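Local coordinates for galactose-binding like protein (Bacteroides thetaiotaomicron, PDB 7M1A) that binds calcium and, as a SusE-like protein with a galactose-binding-like domain, probably takes part in carbohydrate recognition and perhaps breakdown, at residues S17-Y22 with L45-T49; Y28-I34 with F170-T174; A56-L62 with R152-C158. Residue numbers count along the deposited sequence, not the author numbering.

Contact 1: S17-Y22 with L45-T49. With EDO (1,2-ethanediol), chain D; EDO (1,2-ethanediol), chain E.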
loop_
_atom_site.group_PDB
_atom_site.type_symbol
_atom_site.label_atom_id
_atom_site.label_comp_id
_atom_site.label_asym_id
_atom_site.label_seq_id
_atom_site.Cartn_x
_atom_site.Cartn_y
_atom_site.Cartn_z
ATOM N N SER A 17 -3.159 -4.250 10.362
ATOM C CA SER A 17 -4.565 -4.098 10.004
ATOM C C SER A 17 -4.641 -3.556 8.569
ATOM O O SER A 17 -3.926 -2.630 8.203
ATOM C CB SER A 17 -5.203 -3.094 10.935
ATOM O OG SER A 17 -5.261 -3.647 12.261
ATOM N N ARG A 18 -5.590 -4.086 7.795
ATOM C CA ARG A 18 -5.936 -3.438 6.548
ATOM C C ARG A 18 -6.669 -2.133 6.861
ATOM O O ARG A 18 -7.371 -2.022 7.886
ATOM C CB ARG A 18 -6.834 -4.343 5.699
ATOM C CG ARG A 18 -6.026 -5.543 5.238
ATOM C CD ARG A 18 -6.762 -6.374 4.245
ATOM N NE ARG A 18 -5.992 -7.536 3.828
ATOM C CZ ARG A 18 -5.394 -7.730 2.678
ATOM N NH1 ARG A 18 -5.237 -6.725 1.826
ATOM N NH2 ARG A 18 -4.864 -8.902 2.460
ATOM N N VAL A 19 -6.457 -1.108 6.019
ATOM C CA VAL A 19 -6.998 0.218 6.351
ATOM C C VAL A 19 -7.880 0.755 5.218
ATOM O O VAL A 19 -8.010 1.986 5.027
ATOM C CB VAL A 19 -5.877 1.240 6.703
ATOM C CG1 VAL A 19 -5.046 0.777 7.938
ATOM C CG2 VAL A 19 -4.889 1.431 5.521
ATOM N N ASP A 20 -8.436 -0.165 4.411
ATOM C CA ASP A 20 -9.098 0.198 3.150
ATOM C C ASP A 20 -10.620 0.041 3.185
ATOM O O ASP A 20 -11.234 -0.019 2.125
ATOM C CB ASP A 20 -8.443 -0.541 1.970
ATOM C CG ASP A 20 -6.950 -0.193 1.841
ATOM O OD1 ASP A 20 -6.410 0.739 2.434
ATOM O OD2 ASP A 20 -6.309 -0.869 1.072
ATOM N N SER A 21 -11.210 0.095 4.385
ATOM C CA SER A 21 -12.666 0.064 4.463
ATOM C C SER A 21 -13.208 1.428 3.986
ATOM O O SER A 21 -12.544 2.453 4.048
ATOM C CB SER A 21 -13.113 -0.291 5.867
ATOM O OG SER A 21 -12.689 -1.599 6.216
ATOM N N TYR A 22 -14.459 1.440 3.510
ATOM C CA TYR A 22 -15.129 2.687 3.121
ATOM C C TYR A 22 -14.360 3.436 2.043
ATOM O O TYR A 22 -14.242 4.681 2.079
ATOM C CB TYR A 22 -15.451 3.583 4.310
ATOM C CG TYR A 22 -16.428 2.901 5.210
ATOM C CD1 TYR A 22 -17.783 2.952 4.939
ATOM C CD2 TYR A 22 -15.988 2.230 6.333
ATOM C CE1 TYR A 22 -18.685 2.323 5.774
ATOM C CE2 TYR A 22 -16.888 1.625 7.198
ATOM C CZ TYR A 22 -18.243 1.655 6.913
ATOM O OH TYR A 22 -19.147 0.986 7.699
ATOM N N LEU A 45 -8.160 6.867 5.917
ATOM C CA LEU A 45 -8.041 5.445 6.049
ATOM C C LEU A 45 -9.049 4.976 7.077
ATOM O O LEU A 45 -9.551 5.773 7.911
ATOM C CB LEU A 45 -6.604 4.984 6.353
ATOM C CG LEU A 45 -6.020 5.345 7.735
ATOM C CD1 LEU A 45 -6.568 4.491 8.884
ATOM C CD2 LEU A 45 -4.487 5.188 7.693
ATOM N N HIS A 46 -9.384 3.687 6.979
ATOM C CA HIS A 46 -10.408 3.164 7.872
ATOM C C HIS A 46 -10.261 1.657 7.998
ATOM O O HIS A 46 -10.245 0.968 6.982
ATOM C CB HIS A 46 -11.793 3.507 7.264
ATOM C CG HIS A 46 -12.910 3.409 8.233
ATOM N ND1 HIS A 46 -13.136 2.290 9.074
ATOM C CD2 HIS A 46 -13.906 4.306 8.463
ATOM C CE1 HIS A 46 -14.232 2.577 9.787
ATOM N NE2 HIS A 46 -14.694 3.789 9.432
ATOM N N THR A 47 -10.108 1.117 9.227
ATOM C CA THR A 47 -9.932 -0.330 9.387
ATOM C C THR A 47 -11.236 -1.110 9.443
ATOM O O THR A 47 -11.169 -2.342 9.549
ATOM C CB THR A 47 -9.168 -0.628 10.688
ATOM O OG1 THR A 47 -9.891 -0.170 11.834
ATOM C CG2 THR A 47 -7.796 0.028 10.712
ATOM N N GLY A 48 -12.396 -0.405 9.340
ATOM C CA GLY A 48 -13.675 -1.104 9.405
ATOM C C GLY A 48 -14.248 -1.097 10.826
ATOM O O GLY A 48 -13.859 -0.311 11.705
ATOM N N THR A 49 -15.217 -1.995 11.042
ATOM C CA THR A 49 -15.926 -2.109 12.325
ATOM C C THR A 49 -15.963 -3.547 12.794
ATOM O O THR A 49 -16.673 -3.812 13.732
ATOM C CB THR A 49 -17.352 -1.561 12.205
ATOM O OG1 THR A 49 -18.057 -2.211 11.140
ATOM C CG2 THR A 49 -17.356 -0.087 11.849
HETATM C C1 EDO D . -12.099 6.147 4.483
HETATM O O1 EDO D . -12.666 6.626 3.276
HETATM C C2 EDO D . -12.530 7.103 5.478
HETATM O O2 EDO D . -13.867 6.791 5.803
HETATM C C1 EDO E . -18.133 3.246 10.788
HETATM O O1 EDO E . -17.169 4.222 10.483
HETATM C C2 EDO E . -19.533 3.817 10.718
HETATM O O2 EDO E . -19.467 4.574 9.571
HETATM O O HOH W 1 -8.792 -3.831 9.351
HETATM O O HOH W 2 -17.932 -1.185 8.530
#

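Contact 2: Y28-I34 with F170-T174. With CA (calcium ion), chain F.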
loop_
_atom_site.group_PDB
_atom_site.type_symbol
_atom_site.label_atom_id
_atom_site.label_comp_id
_atom_site.label_asym_id
_atom_site.label_seq_id
_atom_site.Cartn_x
_atom_site.Cartn_y
_atom_site.Cartn_z
ATOM N N TYR A 28 -4.181 8.253 1.603
ATOM C CA TYR A 28 -5.051 9.406 1.796
ATOM C C TYR A 28 -4.774 10.183 3.083
ATOM O O TYR A 28 -5.317 11.318 3.205
ATOM C CB TYR A 28 -6.526 8.932 1.745
ATOM C CG TYR A 28 -6.989 8.327 0.433
ATOM C CD1 TYR A 28 -6.310 8.540 -0.773
ATOM C CD2 TYR A 28 -8.101 7.498 0.408
ATOM C CE1 TYR A 28 -6.768 7.946 -1.934
ATOM C CE2 TYR A 28 -8.616 6.936 -0.761
ATOM C CZ TYR A 28 -7.967 7.225 -1.933
ATOM O OH TYR A 28 -8.379 6.588 -3.072
ATOM N N VAL A 29 -3.994 9.590 4.029
ATOM C CA VAL A 29 -3.700 10.336 5.259
ATOM C C VAL A 29 -2.391 11.112 5.126
ATOM O O VAL A 29 -1.993 11.754 6.069
ATOM C CB VAL A 29 -3.749 9.486 6.532
ATOM C CG1 VAL A 29 -5.108 8.799 6.661
ATOM C CG2 VAL A 29 -2.569 8.520 6.687
ATOM N N TRP A 30 -1.747 11.147 3.922
ATOM C CA TRP A 30 -0.657 12.083 3.656
ATOM C C TRP A 30 -0.821 12.772 2.295
ATOM O O TRP A 30 0.167 13.112 1.695
ATOM C CB TRP A 30 0.718 11.424 3.895
ATOM C CG TRP A 30 0.961 10.225 3.026
ATOM C CD1 TRP A 30 1.280 10.220 1.703
ATOM C CD2 TRP A 30 1.083 8.865 3.506
ATOM N NE1 TRP A 30 1.526 8.912 1.278
ATOM C CE2 TRP A 30 1.446 8.050 2.371
ATOM C CE3 TRP A 30 0.934 8.241 4.771
ATOM C CZ2 TRP A 30 1.661 6.688 2.449
ATOM C CZ3 TRP A 30 1.185 6.885 4.836
ATOM C CH2 TRP A 30 1.564 6.143 3.719
ATOM N N ASN A 31 -2.082 13.007 1.910
ATOM C CA ASN A 31 -2.360 13.710 0.674
ATOM C C ASN A 31 -2.440 15.219 0.843
ATOM O O ASN A 31 -2.736 15.867 -0.139
ATOM C CB ASN A 31 -3.553 13.042 -0.043
ATOM C CG ASN A 31 -4.877 13.311 0.675
ATOM O OD1 ASN A 31 -4.893 13.957 1.736
ATOM N ND2 ASN A 31 -5.954 12.688 0.195
ATOM N N GLY A 32 -2.182 15.772 2.035
ATOM C CA GLY A 32 -2.214 17.230 2.274
ATOM C C GLY A 32 -3.632 17.768 2.448
ATOM O O GLY A 32 -3.767 19.016 2.454
ATOM N N ARG A 33 -4.634 16.851 2.423
ATOM C CA ARG A 33 -6.003 17.344 2.546
ATOM C C ARG A 33 -6.585 16.831 3.855
ATOM O O ARG A 33 -6.467 15.664 4.235
ATOM C CB ARG A 33 -6.904 16.889 1.366
ATOM C CG ARG A 33 -6.419 17.495 0.069
ATOM C CD ARG A 33 -7.444 17.239 -1.031
ATOM N NE ARG A 33 -6.992 15.842 -1.488
ATOM C CZ ARG A 33 -6.080 15.513 -2.475
ATOM N NH1 ARG A 33 -5.214 16.396 -2.957
ATOM N NH2 ARG A 33 -6.001 14.235 -2.882
ATOM N N ILE A 34 -7.248 17.752 4.588
ATOM C CA ILE A 34 -7.912 17.408 5.822
ATOM C C ILE A 34 -9.403 17.402 5.464
ATOM O O ILE A 34 -10.002 18.469 5.205
ATOM C CB ILE A 34 -7.584 18.427 6.950
ATOM C CG1 ILE A 34 -6.101 18.323 7.342
ATOM C CG2 ILE A 34 -8.481 18.219 8.166
ATOM C CD1 ILE A 34 -5.618 19.594 8.019
ATOM N N PHE A 170 -9.232 8.061 10.211
ATOM C CA PHE A 170 -8.852 9.461 10.313
ATOM C C PHE A 170 -8.503 9.978 8.913
ATOM O O PHE A 170 -8.410 9.146 7.966
ATOM C CB PHE A 170 -7.737 9.764 11.324
ATOM C CG PHE A 170 -6.401 9.207 10.960
ATOM C CD1 PHE A 170 -6.131 7.831 11.166
ATOM C CD2 PHE A 170 -5.395 10.005 10.460
ATOM C CE1 PHE A 170 -4.870 7.294 10.882
ATOM C CE2 PHE A 170 -4.125 9.455 10.162
ATOM C CZ PHE A 170 -3.902 8.103 10.355
ATOM N N THR A 171 -8.324 11.320 8.757
ATOM C CA THR A 171 -8.177 11.902 7.432
ATOM C C THR A 171 -6.732 12.308 7.092
ATOM O O THR A 171 -6.415 12.319 5.857
ATOM C CB THR A 171 -9.126 13.087 7.199
ATOM O OG1 THR A 171 -8.950 13.574 5.863
ATOM C CG2 THR A 171 -8.879 14.270 8.132
ATOM N N GLU A 172 -5.877 12.725 8.041
ATOM C CA GLU A 172 -4.567 13.261 7.671
ATOM C C GLU A 172 -3.666 13.196 8.894
ATOM O O GLU A 172 -4.151 13.366 10.033
ATOM C CB GLU A 172 -4.658 14.738 7.200
ATOM C CG GLU A 172 -3.395 15.304 6.555
ATOM C CD GLU A 172 -2.999 14.666 5.218
ATOM O OE1 GLU A 172 -3.796 13.914 4.628
ATOM O OE2 GLU A 172 -1.919 15.007 4.729
ATOM N N LEU A 173 -2.361 13.008 8.655
ATOM C CA LEU A 173 -1.365 13.237 9.692
ATOM C C LEU A 173 -0.263 14.086 9.095
ATOM O O LEU A 173 -0.162 14.201 7.859
ATOM C CB LEU A 173 -0.884 11.922 10.340
ATOM C CG LEU A 173 -0.516 10.769 9.414
ATOM C CD1 LEU A 173 0.749 11.125 8.648
ATOM C CD2 LEU A 173 -0.341 9.508 10.259
ATOM N N THR A 174 0.562 14.707 9.964
ATOM C CA THR A 174 1.686 15.494 9.488
ATOM C C THR A 174 2.840 15.257 10.459
ATOM O O THR A 174 2.632 15.233 11.677
ATOM C CB THR A 174 1.343 16.993 9.456
ATOM O OG1 THR A 174 0.202 17.126 8.573
ATOM C CG2 THR A 174 2.465 17.844 8.900
HETATM CA CA CA F . -5.919 13.398 3.888
HETATM O O HOH W 3 -7.994 13.403 2.785
#

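Contact 3: A56-L62 with R152-C158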
loop_
_atom_site.group_PDB
_atom_site.type_symbol
_atom_site.label_atom_id
_atom_site.label_comp_id
_atom_site.label_asym_id
_atom_site.label_seq_id
_atom_site.Cartn_x
_atom_site.Cartn_y
_atom_site.Cartn_z
ATOM N N ALA A 56 -5.490 -1.895 16.600
ATOM C CA ALA A 56 -5.160 -1.872 15.178
ATOM C C ALA A 56 -3.753 -1.309 15.053
ATOM O O ALA A 56 -3.358 -0.386 15.738
ATOM C CB ALA A 56 -6.085 -0.973 14.404
ATOM N N VAL A 57 -2.987 -1.866 14.094
ATOM C CA VAL A 57 -1.612 -1.435 13.841
ATOM C C VAL A 57 -1.436 -1.234 12.332
ATOM O O VAL A 57 -1.781 -2.112 11.585
ATOM C CB VAL A 57 -0.583 -2.442 14.423
ATOM C CG1 VAL A 57 0.846 -2.112 14.006
ATOM C CG2 VAL A 57 -0.742 -2.625 15.903
ATOM N N PHE A 58 -0.776 -0.133 11.929
ATOM C CA PHE A 58 -0.370 -0.074 10.520
ATOM C C PHE A 58 0.967 0.682 10.472
ATOM O O PHE A 58 1.423 1.288 11.456
ATOM C CB PHE A 58 -1.477 0.566 9.659
ATOM C CG PHE A 58 -1.763 2.001 9.964
ATOM C CD1 PHE A 58 -1.008 3.045 9.448
ATOM C CD2 PHE A 58 -2.766 2.311 10.900
ATOM C CE1 PHE A 58 -1.243 4.373 9.782
ATOM C CE2 PHE A 58 -3.005 3.640 11.258
ATOM C CZ PHE A 58 -2.225 4.681 10.749
ATOM N N THR A 59 1.635 0.539 9.307
ATOM C CA THR A 59 3.049 0.847 9.194
ATOM C C THR A 59 3.268 1.668 7.916
ATOM O O THR A 59 2.705 1.362 6.852
ATOM C CB THR A 59 3.822 -0.460 9.074
ATOM O OG1 THR A 59 3.504 -1.359 10.153
ATOM C CG2 THR A 59 5.320 -0.248 9.080
ATOM N N PHE A 60 4.235 2.604 7.944
ATOM C CA PHE A 60 4.594 3.362 6.740
ATOM C C PHE A 60 6.020 3.879 6.847
ATOM O O PHE A 60 6.653 3.756 7.877
ATOM C CB PHE A 60 3.589 4.472 6.419
ATOM C CG PHE A 60 3.392 5.504 7.481
ATOM C CD1 PHE A 60 2.541 5.258 8.554
ATOM C CD2 PHE A 60 4.036 6.752 7.451
ATOM C CE1 PHE A 60 2.245 6.257 9.509
ATOM C CE2 PHE A 60 3.784 7.737 8.445
ATOM C CZ PHE A 60 2.892 7.490 9.444
ATOM N N ASP A 61 6.536 4.395 5.739
ATOM C CA ASP A 61 7.913 4.823 5.549
ATOM C C ASP A 61 7.825 6.313 5.278
ATOM O O ASP A 61 7.110 6.753 4.341
ATOM C CB ASP A 61 8.437 4.035 4.359
ATOM C CG ASP A 61 9.862 4.246 3.937
ATOM O OD1 ASP A 61 10.531 5.184 4.399
ATOM O OD2 ASP A 61 10.346 3.371 3.163
ATOM N N LEU A 62 8.614 7.121 5.995
ATOM C CA LEU A 62 8.687 8.572 5.770
ATOM C C LEU A 62 9.523 8.903 4.532
ATOM O O LEU A 62 9.452 10.045 4.049
ATOM C CB LEU A 62 9.290 9.325 6.991
ATOM C CG LEU A 62 8.538 9.139 8.326
ATOM C CD1 LEU A 62 9.364 9.647 9.487
ATOM C CD2 LEU A 62 7.179 9.857 8.265
ATOM N N ARG A 152 13.032 6.576 10.355
ATOM C CA ARG A 152 12.498 6.639 9.033
ATOM C C ARG A 152 11.167 5.906 8.870
ATOM O O ARG A 152 10.386 6.322 8.025
ATOM C CB ARG A 152 13.518 5.974 8.088
ATOM C CG ARG A 152 13.010 5.846 6.653
ATOM C CD ARG A 152 14.080 5.480 5.649
ATOM N NE ARG A 152 13.378 5.259 4.377
ATOM C CZ ARG A 152 14.033 4.991 3.271
ATOM N NH1 ARG A 152 15.361 5.001 3.281
ATOM N NH2 ARG A 152 13.389 4.759 2.136
ATOM N N TYR A 153 10.864 4.951 9.720
ATOM C CA TYR A 153 9.663 4.126 9.585
ATOM C C TYR A 153 8.778 4.375 10.783
ATOM O O TYR A 153 9.318 4.612 11.872
ATOM C CB TYR A 153 10.075 2.649 9.515
ATOM C CG TYR A 153 11.067 2.447 8.410
ATOM C CD1 TYR A 153 10.704 2.413 7.047
ATOM C CD2 TYR A 153 12.423 2.317 8.719
ATOM C CE1 TYR A 153 11.676 2.193 6.073
ATOM C CE2 TYR A 153 13.399 2.161 7.748
ATOM C CZ TYR A 153 13.025 2.132 6.408
ATOM O OH TYR A 153 13.997 1.968 5.437
ATOM N N ILE A 154 7.489 4.331 10.547
ATOM C CA ILE A 154 6.529 4.691 11.593
ATOM C C ILE A 154 5.472 3.615 11.721
ATOM O O ILE A 154 5.057 3.007 10.733
ATOM C CB ILE A 154 5.839 6.018 11.250
ATOM C CG1 ILE A 154 6.866 7.170 11.209
ATOM C CG2 ILE A 154 4.736 6.376 12.264
ATOM C CD1 ILE A 154 7.477 7.569 12.515
ATOM N N ARG A 155 5.005 3.374 12.950
ATOM C CA ARG A 155 3.793 2.608 13.186
ATOM C C ARG A 155 2.820 3.461 14.005
ATOM O O ARG A 155 3.224 4.195 14.942
ATOM C CB ARG A 155 4.023 1.267 13.873
ATOM C CG ARG A 155 4.539 0.248 12.900
ATOM C CD ARG A 155 4.962 -0.998 13.684
ATOM N NE ARG A 155 4.370 -2.107 12.879
ATOM C CZ ARG A 155 4.390 -3.356 13.301
ATOM N NH1 ARG A 155 5.002 -3.687 14.447
ATOM N NH2 ARG A 155 3.764 -4.325 12.638
ATOM N N ILE A 156 1.531 3.298 13.698
ATOM C CA ILE A 156 0.487 3.843 14.580
ATOM C C ILE A 156 -0.318 2.672 15.137
ATOM O O ILE A 156 -0.662 1.728 14.428
ATOM C CB ILE A 156 -0.363 4.877 13.844
ATOM C CG1 ILE A 156 0.520 6.147 13.644
ATOM C CG2 ILE A 156 -1.645 5.229 14.610
ATOM C CD1 ILE A 156 -0.116 7.244 12.823
ATOM N N LYS A 157 -0.472 2.666 16.487
ATOM C CA LYS A 157 -1.258 1.657 17.200
ATOM C C LYS A 157 -2.484 2.333 17.845
ATOM O O LYS A 157 -2.322 3.275 18.612
ATOM C CB LYS A 157 -0.345 0.997 18.236
ATOM C CG LYS A 157 -1.000 -0.092 19.097
ATOM C CD LYS A 157 -0.064 -0.549 20.301
ATOM C CE LYS A 157 -0.622 -1.817 20.903
ATOM N NZ LYS A 157 0.208 -2.365 22.007
ATOM N N CYS A 158 -3.696 1.819 17.547
ATOM C CA CYS A 158 -4.919 2.380 18.120
ATOM C C CYS A 158 -5.318 1.553 19.342
ATOM O O CYS A 158 -5.855 0.436 19.195
ATOM C CB CYS A 158 -6.035 2.408 17.074
ATOM S SG CYS A 158 -7.385 3.385 17.790
HETATM O O HOH W 4 10.982 4.169 0.688
#

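Contact 1: S17-Y22 with L45-T49
His-46 and Val-19 lose the most surface in this contact, 80 and 73 Å², with Thr-47 and Tyr-22 next at 55 Å² each. The backbone of His-46 is held from both of its polar atoms: His-46 N donates to Val-19 O (2.9 Å, 177° at the hydrogen), and Ser-21 N donates to His-46 O (2.9 Å, 152°). These bonds pair Asp-20 with His-46, so the loop 17-22 and segment 45-49 are joined by one beta bridge rather than a run of pairs, their end-to-end directions 93° apart. Within its own segment the imidazole is oriented by Gly-48 N, which donates to His-46 ND1 at 2.8 Å. The Tyr-22 ring lies obliquely over one imidazole face, with Tyr-22 CD2 3.6 Å from His-46 CD2 and planes at 47°. Val-19 is buried, its CB 3.8 Å from Leu-45 CB and its CG1 4.0 Å from Thr-47 CG2; Phe-58 of strand 56-66 continues this apolar patch. Water 1 joins Arg-18 O (2.7 Å) to Thr-47 O (2.8 Å), while the Arg-18 guanidinium reaches Gly-24 of the second subunit. With ND1 accepting from the backbone, His-46 NE2 must carry the proton, and it donates to O1 of the ethanediol of chain E at 2.7 Å: the histidine presents a donor to a small diol, probably from the crystallisation liquor.

Contact 2: Y28-I34 with F170-T174
The two backbones come within 3.9 Å at the CA atoms of Val-29 and Glu-172, where the 3-10 segment that includes Tyr-28 and Val-29 meets strand 169-176 at its bulge. Leu-173 N donates to Val-29 O (2.9 Å, 161°), and two CA-H...O contacts flank that bond: Val-29 CA to Thr-171 O and Glu-172 CA to Val-29 O, both 3.4 Å. Thr-171 and Glu-172 form a classic beta bulge opposite Trp-74. Tyr-28 O and Thr-171 O stand only 3.0 Å apart, a spacing two carbonyl oxygens tolerate here because both bind the calcium ion. This is the metal site of the galactose-binding-like domain, a beta-sandwich, and it joins the loop after strand 9-11 to strand 169-176 near the C-terminus. Calcium is bound by Tyr-28 O, Thr-171 O and Glu-172 OE1 at 2.3 Å each, Arg-33 O and water 3 at 2.4 Å, and Asn-31 OD1 at 2.5 Å. Asn-31 OD1 also accepts from Arg-33 N (3.0 Å), closing an Asx turn that curls the loop around the ion. The carboxylate of Glu-172 serves metal and loop together: OE2 accepts from Gly-32 N at 2.8 Å and forms a salt bridge with Lys-5, while OE1 takes a weak bond from Asn-31 N at 3.3 Å. On the inner side Val-29 CG1 sits over the Phe-170 ring, 4.0 Å from its centroid and 23° off the normal, and Val-29 CG2 packs against Leu-173 CG at 4.1 Å.

Contact 3: A56-L62 with R152-C158
Two neighbouring antiparallel strands of the galactose-binding-like beta-sandwich meet here, their axes 4.7 Å apart and their directions at 154°. Phe-58 with Ile-156 and Phe-60 with Ile-154 are hydrogen-bonded pairs: Phe-58 N to Ile-156 O is 3.1 Å and Ile-156 N to Phe-58 O 3.0 Å; Phe-60 N to Ile-154 O and Ile-154 N to Phe-60 O are both 2.9 Å. Their side chains share the inward face. The Phe-60 ring leans across onto Ile-154, whose CB lies 3.9 Å from the ring centroid and 16° off its normal, while Ile-156 CD1 meets the ring edge, 4.2 Å from Phe-60 CE1. Phe-58 packs against its partner, its CZ 3.6 Å from Ile-156 CB, and Leu-62 CG lies against Ile-154 CG1 at 3.9 Å. Phe-170, Leu-173 and Phe-175 of strand 169-176 pack on this face.

The opposite face is mixed: aliphatic at Val-57, polar at Thr-59 and Asp-61. Val-57 CG1 covers one guanidinium face of Arg-155, which donates from NE to Thr-59 OG1; Asp-16 binds both Arg-155 and Thr-59. Asp-61, salt-bridged to Arg-9 of the second subunit, also receives Arg-152, with Arg-152 NE 2.8 Å from Asp-61 OD1.

How the contacts relate
Contact 3 is the most buried, with 11 of its 14 touching residues buried and 780 Å² covered, against 413 Å² for contact 1 and 440 Å² for contact 2, both partly buried. It pairs two strands by regular backbone bonding, whereas contacts 1 and 2 attach irregular loop to strands 45-46 and 169-176, neighbours in the other sheet; Leu-45 N and Phe-170 O, 3.1 Å apart, connect them. All three share an apolar interior: Phe-58 touches Leu-45 and Phe-170, and Leu-173 CD2 lies 3.4 Å from Ile-156 CD1. Contacts 1 and 3 reach the second subunit, through Arg-18 to a backbone oxygen and Asp-61 in a salt bridge, while contact 2 is built round calcium.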